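AGR_L_2016p (Agrobacterium tumefaciens, PDB 2GVH) probably hydrolyses the thioester bond of acyl-CoA to release coenzyme A and a carboxylic acid, as a thioesterase with two hotdog domains in one chain. Local coordinates at residues G67-V72 with A141-P146; I87-E92 with M111-I116; T161-V166 with G219-A224. All blocks are in the same frame, centred on the assembly; numbering follows the deposited sequence.

Contact 1: G67-V72 with A141-P146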
loop_
_atom_site.group_PDB
_atom_site.type_symbol
_atom_site.label_atom_id
_atom_site.label_comp_id
_atom_site.label_asym_id
_atom_site.label_seq_id
_atom_site.Cartn_x
_atom_site.Cartn_y
_atom_site.Cartn_z
ATOM N N GLY B 67 -22.653 -13.341 -10.162
ATOM C CA GLY B 67 -22.632 -14.809 -10.254
ATOM C C GLY B 67 -22.316 -15.496 -8.952
ATOM O O GLY B 67 -22.402 -16.697 -8.878
ATOM N N ARG B 68 -21.900 -14.723 -7.943
ATOM C CA ARG B 68 -21.614 -15.253 -6.614
ATOM C C ARG B 68 -20.710 -16.484 -6.721
ATOM O O ARG B 68 -21.082 -17.590 -6.296
ATOM C CB ARG B 68 -22.937 -15.583 -5.880
ATOM C CG ARG B 68 -23.886 -14.375 -5.617
ATOM C CD ARG B 68 -23.234 -13.343 -4.709
ATOM N NE ARG B 68 -23.995 -12.097 -4.558
ATOM C CZ ARG B 68 -23.507 -11.000 -3.958
ATOM N NH1 ARG B 68 -22.279 -11.002 -3.473
ATOM N NH2 ARG B 68 -24.231 -9.892 -3.836
ATOM N N THR B 69 -19.542 -16.290 -7.332
ATOM C CA THR B 69 -18.585 -17.374 -7.586
ATOM C C THR B 69 -17.259 -16.715 -7.917
ATOM O O THR B 69 -17.260 -15.550 -8.239
ATOM C CB THR B 69 -19.063 -18.284 -8.754
ATOM O OG1 THR B 69 -18.258 -19.466 -8.816
ATOM C CG2 THR B 69 -19.016 -17.550 -10.094
ATOM N N PRO B 70 -16.118 -17.429 -7.813
ATOM C CA PRO B 70 -14.877 -16.723 -8.184
ATOM C C PRO B 70 -14.819 -16.399 -9.685
ATOM O O PRO B 70 -15.332 -17.165 -10.502
ATOM C CB PRO B 70 -13.767 -17.710 -7.801
ATOM C CG PRO B 70 -14.429 -18.712 -6.889
ATOM C CD PRO B 70 -15.847 -18.803 -7.353
ATOM N N PHE B 71 -14.226 -15.257 -10.020
ATOM C CA PHE B 71 -14.022 -14.815 -11.396
ATOM C C PHE B 71 -12.578 -14.450 -11.687
ATOM O O PHE B 71 -11.868 -13.945 -10.822
ATOM C CB PHE B 71 -14.839 -13.559 -11.668
ATOM C CG PHE B 71 -16.255 -13.825 -11.997
ATOM C CD1 PHE B 71 -16.629 -14.106 -13.279
ATOM C CD2 PHE B 71 -17.219 -13.812 -11.009
ATOM C CE1 PHE B 71 -17.933 -14.364 -13.580
ATOM C CE2 PHE B 71 -18.521 -14.075 -11.299
ATOM C CZ PHE B 71 -18.885 -14.340 -12.586
ATOM N N VAL B 72 -12.166 -14.662 -12.925
ATOM C CA VAL B 72 -10.917 -14.099 -13.412
ATOM C C VAL B 72 -11.186 -13.242 -14.637
ATOM O O VAL B 72 -12.264 -13.313 -15.257
ATOM C CB VAL B 72 -9.901 -15.177 -13.795
ATOM C CG1 VAL B 72 -9.451 -15.921 -12.558
ATOM C CG2 VAL B 72 -10.473 -16.142 -14.892
ATOM N N ALA B 141 -18.970 -28.666 -11.413
ATOM C CA ALA B 141 -19.089 -29.197 -12.767
ATOM C C ALA B 141 -20.394 -28.739 -13.430
ATOM O O ALA B 141 -20.582 -28.915 -14.634
ATOM N N SER B 142 -21.290 -28.140 -12.647
ATOM C CA SER B 142 -22.627 -27.804 -13.150
ATOM C C SER B 142 -23.016 -26.357 -12.830
ATOM O O SER B 142 -24.194 -25.998 -12.815
ATOM C CB SER B 142 -23.692 -28.812 -12.651
ATOM N N TYR B 143 -22.023 -25.517 -12.588
ATOM C CA TYR B 143 -22.303 -24.107 -12.341
ATOM C C TYR B 143 -22.681 -23.433 -13.647
ATOM O O TYR B 143 -22.004 -23.620 -14.661
ATOM C CB TYR B 143 -21.084 -23.384 -11.770
ATOM C CG TYR B 143 -21.347 -21.895 -11.712
ATOM C CD1 TYR B 143 -22.028 -21.345 -10.635
ATOM C CD2 TYR B 143 -21.009 -21.060 -12.774
ATOM C CE1 TYR B 143 -22.330 -20.007 -10.584
ATOM C CE2 TYR B 143 -21.312 -19.705 -12.734
ATOM C CZ TYR B 143 -21.969 -19.187 -11.628
ATOM O OH TYR B 143 -22.303 -17.864 -11.555
ATOM N N VAL B 144 -23.736 -22.629 -13.642
ATOM C CA VAL B 144 -23.879 -21.670 -14.736
ATOM C C VAL B 144 -24.102 -20.221 -14.228
ATOM O O VAL B 144 -24.491 -20.006 -13.070
ATOM C CB VAL B 144 -25.004 -22.032 -15.718
ATOM C CG1 VAL B 144 -25.090 -23.587 -15.941
ATOM C CG2 VAL B 144 -26.300 -21.437 -15.215
ATOM N N LEU B 145 -23.909 -19.238 -15.100
ATOM C CA LEU B 145 -24.329 -17.898 -14.716
ATOM C C LEU B 145 -25.821 -17.792 -14.929
ATOM O O LEU B 145 -26.351 -18.408 -15.825
ATOM C CB LEU B 145 -23.627 -16.760 -15.486
ATOM C CG LEU B 145 -22.151 -16.843 -15.738
ATOM C CD1 LEU B 145 -21.940 -16.251 -17.128
ATOM C CD2 LEU B 145 -21.451 -16.079 -14.650
ATOM N N PRO B 146 -26.478 -16.962 -14.113
ATOM C CA PRO B 146 -27.906 -16.718 -14.263
ATOM C C PRO B 146 -28.191 -15.976 -15.570
ATOM O O PRO B 146 -27.340 -15.214 -16.026
ATOM C CB PRO B 146 -28.246 -15.820 -13.061
ATOM C CG PRO B 146 -26.945 -15.283 -12.568
ATOM C CD PRO B 146 -25.873 -16.218 -12.989
#
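The Tyr143 ring meets Thr69 over one face and Gly67 at its edge. OG1 of Thr69 lies over that face, while Gly67 O sits at the edge near the ring plane. The second flat group, the Phe71 ring, takes part by its edge alone: Leu145 CD2 lies near the ring plane, 3.7 Å from Phe71 CZ. These two side chains cross obliquely.

Thr69 and Tyr143 reach toward each other tip to tip. Thr69 CG2 is 3.6 Å from Tyr143 OH and 3.7 Å from Tyr143 CZ. CG of Tyr143 is anti to its backbone N (chi1 172°), which sets CG on the side of segment 67-72. Ala133 and Pro135 touch both Thr69 and Tyr143.

One hydrogen bond spans the contact. Tyr143 OH donates to Gly67 O at 2.9 Å. The donor meets the carbonyl from the side, with a C=O...donor angle of 110°, and is tilted 19° from the carbonyl plane. With no side chain at Gly67, the hydroxyl also comes within 3.3 Å of Gly67 CA. Pro146 CD approaches the same CA more loosely, at 4.5 Å, from broadly the same side.

Gly67 ends helix 49-67, around which the first hotdog sheet wraps. Arg68 leaves the helix with positive phi and turns away, to a salt bridge with Glu245 and a bond to Leu247 O in the second half of the chain. Phe71 begins strand 71-80 of that sheet and packs on Ala63 and Thr64 of the helix. The contact therefore pins a loop after strand 121-133 to the turn between helix and strand.

The partial negative character of a helix C-terminus may favour a donor such as the phenol hydroxyl here. The hydrogen bond fixes the hydroxyl end, and packing by Thr69, Ala133 and Pro135 holds the ring.

Contact 2: I87-E92 with M111-I116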
loop_
_atom_site.group_PDB
_atom_site.type_symbol
_atom_site.label_atom_id
_atom_site.label_comp_id
_atom_site.label_asym_id
_atom_site.label_seq_id
_atom_site.Cartn_x
_atom_site.Cartn_y
_atom_site.Cartn_z
ATOM N N ILE B 87 -4.846 19.127 -12.333
ATOM C CA ILE B 87 -5.702 19.510 -11.199
ATOM C C ILE B 87 -6.108 18.290 -10.321
ATOM O O ILE B 87 -5.563 17.169 -10.463
ATOM C CB ILE B 87 -6.975 20.284 -11.713
ATOM N N GLY B 88 -7.065 18.499 -9.419
ATOM C CA GLY B 88 -7.552 17.404 -8.571
ATOM C C GLY B 88 -8.887 16.872 -9.033
ATOM O O GLY B 88 -9.695 17.644 -9.557
ATOM N N HIS B 89 -9.144 15.573 -8.820
ATOM C CA HIS B 89 -10.360 14.936 -9.325
ATOM C C HIS B 89 -11.026 13.917 -8.365
ATOM O O HIS B 89 -10.373 13.109 -7.717
ATOM C CB HIS B 89 -10.049 14.200 -10.646
ATOM C CG HIS B 89 -9.671 15.103 -11.778
ATOM N ND1 HIS B 89 -8.381 15.556 -11.977
ATOM C CD2 HIS B 89 -10.421 15.648 -12.766
ATOM C CE1 HIS B 89 -8.352 16.337 -13.043
ATOM N NE2 HIS B 89 -9.576 16.406 -13.537
ATOM N N ILE B 90 -12.340 13.916 -8.296
ATOM C CA ILE B 90 -12.991 12.714 -7.804
ATOM C C ILE B 90 -13.255 11.796 -8.978
ATOM O O ILE B 90 -13.901 12.204 -9.942
ATOM C CB ILE B 90 -14.317 12.954 -7.114
ATOM C CG1 ILE B 90 -14.130 13.787 -5.871
ATOM C CG2 ILE B 90 -14.874 11.636 -6.695
ATOM C CD1 ILE B 90 -15.443 14.338 -5.315
ATOM N N VAL B 91 -12.776 10.561 -8.891
ATOM C CA VAL B 91 -12.829 9.644 -10.040
ATOM C C VAL B 91 -13.731 8.476 -9.772
ATOM O O VAL B 91 -13.531 7.737 -8.812
ATOM C CB VAL B 91 -11.403 9.182 -10.455
ATOM C CG1 VAL B 91 -11.428 8.499 -11.760
ATOM C CG2 VAL B 91 -10.562 10.403 -10.625
ATOM N N GLU B 92 -14.731 8.308 -10.602
ATOM C CA GLU B 92 -15.716 7.275 -10.361
ATOM C C GLU B 92 -15.636 6.172 -11.374
ATOM O O GLU B 92 -15.683 6.424 -12.555
ATOM C CB GLU B 92 -17.119 7.861 -10.377
ATOM C CG GLU B 92 -18.159 6.916 -9.808
ATOM C CD GLU B 92 -19.588 7.441 -9.866
ATOM O OE1 GLU B 92 -19.812 8.589 -10.265
ATOM O OE2 GLU B 92 -20.518 6.682 -9.533
HETATM N N MSE B 111 -15.074 5.141 -16.642
HETATM C CA MSE B 111 -14.207 5.893 -15.745
HETATM C C MSE B 111 -14.387 7.414 -15.952
HETATM O O MSE B 111 -13.928 8.021 -16.950
HETATM C CB MSE B 111 -12.746 5.500 -15.944
HETATM C CG MSE B 111 -11.757 6.464 -15.273
HETATM SE SE MSE B 111 -9.858 6.010 -15.612
HETATM C CE MSE B 111 -9.018 7.489 -14.784
ATOM N N VAL B 112 -15.049 8.044 -14.999
ATOM C CA VAL B 112 -15.308 9.445 -15.132
ATOM C C VAL B 112 -14.580 10.297 -14.084
ATOM O O VAL B 112 -14.716 10.107 -12.894
ATOM C CB VAL B 112 -16.795 9.710 -15.030
ATOM C CG1 VAL B 112 -17.036 11.214 -15.048
ATOM C CG2 VAL B 112 -17.546 8.991 -16.183
ATOM N N ALA B 113 -13.829 11.268 -14.541
ATOM C CA ALA B 113 -13.146 12.135 -13.629
ATOM C C ALA B 113 -13.837 13.474 -13.623
ATOM O O ALA B 113 -14.093 14.034 -14.685
ATOM C CB ALA B 113 -11.697 12.276 -14.053
ATOM N N GLU B 114 -14.152 13.985 -12.434
ATOM C CA GLU B 114 -14.728 15.317 -12.281
ATOM C C GLU B 114 -13.813 16.168 -11.419
ATOM O O GLU B 114 -13.351 15.681 -10.397
ATOM C CB GLU B 114 -16.100 15.210 -11.633
ATOM C CG GLU B 114 -17.173 14.758 -12.576
ATOM C CD GLU B 114 -18.527 14.516 -11.911
ATOM O OE1 GLU B 114 -18.885 15.220 -10.929
ATOM O OE2 GLU B 114 -19.248 13.609 -12.395
ATOM N N THR B 115 -13.552 17.424 -11.796
ATOM C CA THR B 115 -12.692 18.262 -10.977
ATOM C C THR B 115 -13.301 18.365 -9.598
ATOM O O THR B 115 -14.522 18.351 -9.456
ATOM C CB THR B 115 -12.490 19.708 -11.504
ATOM O OG1 THR B 115 -13.750 20.325 -11.724
ATOM C CG2 THR B 115 -11.697 19.735 -12.758
ATOM N N ILE B 116 -12.443 18.466 -8.591
ATOM C CA ILE B 116 -12.874 18.682 -7.237
ATOM C C ILE B 116 -13.429 20.086 -7.164
ATOM O O ILE B 116 -14.500 20.286 -6.612
ATOM C CB ILE B 116 -11.706 18.491 -6.234
ATOM C CG1 ILE B 116 -11.295 17.025 -6.198
ATOM C CG2 ILE B 116 -12.090 18.986 -4.845
ATOM C CD1 ILE B 116 -9.981 16.775 -5.600
#
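Ile90 and Glu114 exchange two backbone hydrogen bonds, as do Glu92 and Val112. Ile90 N to Glu114 O is 2.9 Å and runs nearly along the C=O axis, although its N-H...O angle is only 136°. The return bond from Glu114 N and both Glu92-Val112 bonds are nearly straight. A fifth bond, Ile116 N to Gly88 O at 3.0 Å, closes the end of the pairing; its donor stands above the carbonyl plane.

Between the bonded pairs lie His89 with Thr115 and Val91 with Ala113. Here CA-H...O contacts fill in, such as His89 CA to Glu114 O at 3.3 Å.

The apolar contacts divide by face. Val91 CG2 meets Ala113 CB at 4.1 Å. His89 CD2 approaches the same Ala113 CB at 3.8 Å, and its ring also meets that of His122. Val91 CG1 is 4.0 Å from CE of Met111, a selenomethionine whose chain is fully extended; Leu46 packs on both residues. Ile90, on the other face, brings CG1 4.3 Å from Ile116 CG1, and Ser195 of helix 179-198 touches both side chains.

The charged ends find partners beyond the pair. Glu92 bridges Arg30 and Arg196, and Glu114 bridges Arg119. These arginines should offset the repulsion between the two carboxylates, whose oxygens Glu92 OE1 and Glu114 OE2 are 5.5 Å apart.

The arrangement is the open end of an antiparallel beta hairpin, strands 89-100 and 104-115, in the hotdog sheet of the first domain.

Contact 3: T161-V166 with G219-A224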
loop_
_atom_site.group_PDB
_atom_site.type_symbol
_atom_site.label_atom_id
_atom_site.label_comp_id
_atom_site.label_asym_id
_atom_site.label_seq_id
_atom_site.Cartn_x
_atom_site.Cartn_y
_atom_site.Cartn_z
ATOM N N THR B 161 -23.325 6.037 -3.159
ATOM C CA THR B 161 -23.230 4.622 -2.752
ATOM C C THR B 161 -21.963 4.059 -3.379
ATOM O O THR B 161 -21.900 3.934 -4.585
ATOM C CB THR B 161 -24.396 3.806 -3.346
ATOM O OG1 THR B 161 -25.631 4.322 -2.847
ATOM C CG2 THR B 161 -24.263 2.261 -3.066
HETATM N N MSE B 162 -20.939 3.725 -2.595
HETATM C CA MSE B 162 -19.676 3.260 -3.191
HETATM C C MSE B 162 -19.128 2.026 -2.506
HETATM O O MSE B 162 -19.308 1.859 -1.302
HETATM C CB MSE B 162 -18.659 4.382 -3.217
HETATM C CG MSE B 162 -18.009 4.657 -1.848
HETATM SE SE MSE B 162 -16.871 6.351 -1.868
HETATM C CE MSE B 162 -18.216 7.261 -1.872
ATOM N N VAL B 163 -18.453 1.164 -3.262
ATOM C CA VAL B 163 -17.859 -0.060 -2.699
ATOM C C VAL B 163 -16.331 -0.074 -2.832
ATOM O O VAL B 163 -15.752 0.718 -3.542
ATOM C CB VAL B 163 -18.434 -1.356 -3.321
ATOM C CG1 VAL B 163 -19.935 -1.342 -3.358
ATOM C CG2 VAL B 163 -17.904 -1.533 -4.692
ATOM N N GLU B 164 -15.703 -0.995 -2.130
ATOM C CA GLU B 164 -14.271 -1.233 -2.228
ATOM C C GLU B 164 -14.073 -2.622 -1.643
ATOM O O GLU B 164 -14.913 -3.109 -0.870
ATOM C CB GLU B 164 -13.468 -0.194 -1.430
ATOM C CG GLU B 164 -11.924 -0.280 -1.585
ATOM C CD GLU B 164 -11.437 -0.556 -3.019
ATOM O OE1 GLU B 164 -11.496 -1.721 -3.470
ATOM O OE2 GLU B 164 -10.988 0.395 -3.686
ATOM N N ILE B 165 -12.977 -3.267 -2.007
ATOM C CA ILE B 165 -12.668 -4.562 -1.425
ATOM C C ILE B 165 -11.861 -4.332 -0.177
ATOM O O ILE B 165 -11.211 -3.298 -0.056
ATOM C CB ILE B 165 -11.875 -5.397 -2.396
ATOM C CG1 ILE B 165 -12.812 -5.903 -3.473
ATOM C CG2 ILE B 165 -11.250 -6.599 -1.707
ATOM C CD1 ILE B 165 -12.108 -6.182 -4.745
ATOM N N VAL B 166 -11.940 -5.270 0.759
ATOM C CA VAL B 166 -11.126 -5.281 1.965
ATOM C C VAL B 166 -9.773 -5.950 1.656
ATOM O O VAL B 166 -9.711 -7.115 1.269
ATOM C CB VAL B 166 -11.861 -5.990 3.151
ATOM C CG1 VAL B 166 -10.976 -6.089 4.409
ATOM C CG2 VAL B 166 -13.130 -5.259 3.522
ATOM N N GLY B 219 -12.752 -11.512 3.216
ATOM C CA GLY B 219 -13.412 -11.907 1.958
ATOM C C GLY B 219 -14.642 -11.080 1.580
ATOM O O GLY B 219 -15.561 -11.572 0.878
ATOM N N GLU B 220 -14.675 -9.826 2.037
ATOM C CA GLU B 220 -15.883 -9.013 1.912
ATOM C C GLU B 220 -15.632 -7.669 1.251
ATOM O O GLU B 220 -14.483 -7.155 1.240
ATOM C CB GLU B 220 -16.536 -8.785 3.289
ATOM C CG GLU B 220 -17.014 -10.053 4.016
ATOM C CD GLU B 220 -17.650 -9.790 5.381
ATOM O OE1 GLU B 220 -17.384 -8.743 6.013
ATOM O OE2 GLU B 220 -18.416 -10.655 5.835
ATOM N N ILE B 221 -16.706 -7.102 0.699
ATOM C CA ILE B 221 -16.653 -5.700 0.301
ATOM C C ILE B 221 -17.319 -4.816 1.336
ATOM O O ILE B 221 -18.251 -5.255 2.006
ATOM C CB ILE B 221 -17.245 -5.446 -1.082
ATOM C CG1 ILE B 221 -18.671 -5.999 -1.174
ATOM C CG2 ILE B 221 -16.379 -6.076 -2.114
ATOM C CD1 ILE B 221 -19.535 -5.213 -2.082
ATOM N N VAL B 222 -16.790 -3.608 1.518
ATOM C CA VAL B 222 -17.512 -2.576 2.233
ATOM C C VAL B 222 -18.364 -1.794 1.224
ATOM O O VAL B 222 -17.995 -1.660 0.057
ATOM C CB VAL B 222 -16.575 -1.584 2.952
ATOM C CG1 VAL B 222 -15.866 -2.249 4.128
ATOM C CG2 VAL B 222 -15.580 -0.980 1.975
ATOM N N GLU B 223 -19.500 -1.286 1.683
ATOM C CA GLU B 223 -20.315 -0.362 0.905
ATOM C C GLU B 223 -20.672 0.843 1.745
ATOM O O GLU B 223 -21.347 0.704 2.742
ATOM C CB GLU B 223 -21.588 -1.041 0.412
ATOM C CG GLU B 223 -22.416 -0.170 -0.466
ATOM C CD GLU B 223 -23.642 -0.912 -1.019
ATOM O OE1 GLU B 223 -23.485 -1.784 -1.902
ATOM O OE2 GLU B 223 -24.768 -0.623 -0.578
ATOM N N ALA B 224 -20.192 2.018 1.342
ATOM C CA ALA B 224 -20.490 3.257 2.071
ATOM C C ALA B 224 -21.559 4.090 1.399
ATOM O O ALA B 224 -21.564 4.205 0.184
ATOM C CB ALA B 224 -19.209 4.089 2.277
#
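Val163, Ile165 and Ile221 form a close apolar cluster on one face of the sheet. Ile165 CG1 is 3.8 Å from Ile221 CG2. Ile221 CD1 reaches back to Val163 CG1 at 4.1 Å. CG1 of Ile221 lies between its backbone N and carbonyl carbon (chi1 54°), with CG2 anti to the carbonyl carbon. This puts CG2 toward Ile165, and CD1, beyond CG1, extends to Val163. Arg57, Ile61 and Arg65 of helix 49-67 pack on this cluster, and Phe178 of the second subunit touches Ile165.

The other face carries Met162, a selenomethionine, with Ala224, Glu164 and Val222. Val166 joins Val222 at the end, its CG2 4.1 Å from Val222 CG1, and these two side chains cross at about a right angle. Tyr185 of helix 179-198 lies against Met162, Glu164 and Ala224.

The backbones are antiparallel. Five backbone hydrogen bonds cross between the strands, from the Met162-Ala224 pair to Val166 N with Glu220 O. Ala224 N to Met162 O is 2.8 Å, whereas Val166 N to Glu220 O is 3.2 Å. This joins the first strand of the second hotdog sheet, 160-165, to strand 220-231 next to it. The other edge of 160-165 bonds through Val163 to Arg30 of the first domain's edge strand, an edge-to-edge meeting consistent with a double hotdog.

The side facing solvent is at Thr161 and Glu164, both partly exposed. Thr161 CG2 lies 3.8 Å from Glu223 CD. That carboxylate is held by Arg65 and Arg252. Glu164 turns its end away from strand 220-224, bending at chi2 (41°). Glu164 OE1 takes Ile165 N on its anti lone pair, and OE2 forms a salt bridge with Arg57.

Contacts 1 and 2 both reach the sheet of the first hotdog domain. They lie on opposite sides of the chain's centre, their centres 34 Å apart, and contact 2 is nested within the loop that contact 1 closes. Contact 3 belongs to the second domain and follows both in sequence. Its nearest atoms come within about 7 Å of contact 1 and 6 Å of contact 2. Arg30 links contacts 2 and 3, bridging Glu92 by its side chain and bonding Val163 by its backbone. Helix 49-67 ends in contact 1 and packs on contact 3. A bound sodium ion lies about 12 Å from the Glu164 side chain, so it is not part of contact 3.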